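Local coordinates for beta-ketoacyl synthase (Burkholderia phymatum, PDB 4EWG), which probably catalyses the condensation of acyl groups with malonyl-acyl-carrier protein that extends the chain in fatty acid synthesis, at residues Tyr210-Arg215 with Asp231-Gly236. Residues are numbered along the deposited sequence; the frame is centred on the assembly and turned at random.
Sequences YATSTR and DGLVVG. With IMD (imidazole), chain C.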
loop_
_atom_site.group_PDB
_atom_site.type_symbol
_atom_site.label_atom_id
_atom_site.label_comp_id
_atom_site.label_asym_id
_atom_site.label_seq_id
_atom_site.Cartn_x
_atom_site.Cartn_y
_atom_site.Cartn_z
ATOM N N TYR A 210 13.866 -13.804 -16.694
ATOM C CA TYR A 210 14.809 -14.936 -16.606
ATOM C C TYR A 210 15.366 -15.146 -15.193
ATOM O O TYR A 210 16.505 -15.529 -15.043
ATOM C CB TYR A 210 15.972 -14.782 -17.592
ATOM C CG TYR A 210 15.491 -14.565 -18.988
ATOM C CD1 TYR A 210 15.138 -13.287 -19.412
ATOM C CD2 TYR A 210 15.361 -15.644 -19.896
ATOM C CE1 TYR A 210 14.654 -13.066 -20.676
ATOM C CE2 TYR A 210 14.903 -15.428 -21.189
ATOM C CZ TYR A 210 14.542 -14.122 -21.568
ATOM O OH TYR A 210 14.050 -13.841 -22.811
ATOM N N ALA A 211 14.561 -14.878 -14.169
ATOM C CA ALA A 211 15.004 -15.005 -12.774
ATOM C C ALA A 211 14.538 -16.317 -12.178
ATOM O O ALA A 211 14.984 -16.701 -11.082
ATOM C CB ALA A 211 14.476 -13.839 -11.942
ATOM N N THR A 212 13.680 -17.035 -12.906
ATOM C CA THR A 212 13.182 -18.312 -12.421
ATOM C C THR A 212 14.149 -19.457 -12.753
ATOM O O THR A 212 14.721 -19.501 -13.833
ATOM C CB THR A 212 11.831 -18.657 -13.053
ATOM O OG1 THR A 212 11.908 -18.464 -14.465
ATOM C CG2 THR A 212 10.729 -17.809 -12.489
ATOM N N SER A 213 14.291 -20.398 -11.832
ATOM C CA SER A 213 14.939 -21.682 -12.108
ATOM C C SER A 213 14.160 -22.476 -13.162
ATOM O O SER A 213 12.919 -22.505 -13.121
ATOM C CB SER A 213 15.004 -22.513 -10.834
ATOM O OG SER A 213 15.577 -23.795 -11.081
ATOM N N THR A 214 14.882 -23.129 -14.080
ATOM C CA THR A 214 14.283 -23.930 -15.106
ATOM C C THR A 214 14.748 -25.402 -15.026
ATOM O O THR A 214 14.651 -26.140 -16.008
ATOM C CB THR A 214 14.614 -23.371 -16.493
ATOM O OG1 THR A 214 16.008 -23.313 -16.618
ATOM C CG2 THR A 214 14.043 -21.960 -16.692
ATOM N N ARG A 215 15.214 -25.841 -13.863
ATOM C CA ARG A 215 15.540 -27.249 -13.692
ATOM C C ARG A 215 14.263 -28.041 -13.510
ATOM O O ARG A 215 13.973 -28.543 -12.438
ATOM C CB ARG A 215 16.510 -27.437 -12.543
ATOM C CG ARG A 215 17.892 -26.979 -12.946
ATOM C CD ARG A 215 18.860 -27.007 -11.787
ATOM N NE ARG A 215 19.271 -28.380 -11.447
ATOM C CZ ARG A 215 20.211 -28.689 -10.553
ATOM N NH1 ARG A 215 20.844 -27.732 -9.882
ATOM N NH2 ARG A 215 20.514 -29.958 -10.328
ATOM N N ASP A 231 20.319 -21.572 -10.431
ATOM C CA ASP A 231 19.893 -20.988 -11.708
ATOM C C ASP A 231 18.558 -20.238 -11.585
ATOM O O ASP A 231 17.783 -20.243 -12.493
ATOM C CB ASP A 231 19.737 -22.090 -12.763
ATOM C CG ASP A 231 18.457 -22.918 -12.562
ATOM O OD1 ASP A 231 18.155 -23.327 -11.408
ATOM O OD2 ASP A 231 17.743 -23.124 -13.552
ATOM N N GLY A 232 18.296 -19.622 -10.444
ATOM C CA GLY A 232 17.084 -18.835 -10.269
ATOM C C GLY A 232 16.212 -19.264 -9.117
ATOM O O GLY A 232 16.506 -20.225 -8.418
ATOM N N LEU A 233 15.119 -18.520 -8.935
ATOM C CA LEU A 233 14.202 -18.721 -7.819
ATOM C C LEU A 233 13.089 -19.677 -8.169
ATOM O O LEU A 233 12.931 -20.063 -9.321
ATOM C CB LEU A 233 13.591 -17.379 -7.379
ATOM C CG LEU A 233 12.723 -16.544 -8.338
ATOM C CD1 LEU A 233 11.279 -17.066 -8.471
ATOM C CD2 LEU A 233 12.730 -15.091 -7.888
ATOM N N VAL A 234 12.339 -20.072 -7.156
ATOM C CA VAL A 234 11.093 -20.782 -7.352
ATOM C C VAL A 234 10.023 -20.056 -6.553
ATOM O O VAL A 234 10.189 -19.766 -5.372
ATOM C CB VAL A 234 11.210 -22.267 -6.910
ATOM C CG1 VAL A 234 9.865 -22.976 -6.996
ATOM C CG2 VAL A 234 12.306 -22.979 -7.727
ATOM N N VAL A 235 8.925 -19.768 -7.226
ATOM C CA VAL A 235 7.797 -19.052 -6.651
ATOM C C VAL A 235 6.929 -19.955 -5.778
ATOM O O VAL A 235 6.582 -21.064 -6.163
ATOM C CB VAL A 235 6.955 -18.458 -7.778
ATOM C CG1 VAL A 235 5.629 -17.976 -7.278
ATOM C CG2 VAL A 235 7.766 -17.320 -8.411
ATOM N N GLY A 236 6.610 -19.461 -4.593
ATOM C CA GLY A 236 5.719 -20.133 -3.661
ATOM C C GLY A 236 4.509 -19.283 -3.320
ATOM O O GLY A 236 4.156 -18.345 -4.061
HETATM N N1 IMD C . 15.464 -18.717 -17.621
HETATM C C2 IMD C . 14.918 -18.467 -16.397
HETATM N N3 IMD C . 13.626 -18.121 -16.565
HETATM C C4 IMD C . 13.345 -18.156 -17.912
HETATM C C5 IMD C . 14.510 -18.545 -18.580
HETATM O O HOH W 1 11.142 -21.427 -10.870
HETATM O O HOH W 2 20.164 -24.600 -10.146
#
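The carboxylate of Asp-231 takes bonds from two residues of 210-215. Ser-213 OG and the backbone N of Thr-214 each meet one of its oxygens on the syn side, both tilted out of its plane. Ser-213 OG donates to Asp-231 OD1 at 2.6 Å, 20° from that plane. Thr-214 N reaches Asp-231 OD2 at 2.9 Å, in a nearly straight bond. The guanidinium plane of Arg-215 is turned 63° from the carboxylate. Water 2 lies in plane at the guanidinium edge, taking a bond from NH1 and probably giving one to Asp-231 OD1. Arg-215 NH2 makes a salt bridge with Glu-218. An imidazole, probably from the crystallisation liquor, donates from N3 to Thr-212 OG1, which also bonds Asp-207. Its C5 comes 3.3 Å from Tyr-210 CD2, obliquely to the ring. Ser-213 OG lies anti to its backbone N (chi1 177°), which turns it to the carboxylate; it also bonds Thr-222 OG1.

Beside this, the backbones form a single bridge. Leu-233 N donates to Ala-211 O at 2.8 Å, and Ser-213 N donates to Leu-233 O at 2.9 Å. Water 1 donates to both Ser-213 O and Leu-233 O. Gly-232 CA sits 3.1 Å from Ala-211 O, with a positive phi that glycine reaches easily. On the hydrophobic side, Thr-212 CG2 touches Leu-233 CD1 at 4.1 Å, and both residues pack on Phe-206 of helix 200-207.

Both segments lie in the connection from helix 200-207 to strand 238-246, within the N-terminal ketosynthase region. Their contact closes the 15 residues between them into a loop. Asp-231 is gripped at both oxygens by neutral donors, which would probably stabilise its negative charge. Arg-215 stands off, its NE 5.2 Å from Asp-231 OD1, so its help would be indirect and through water.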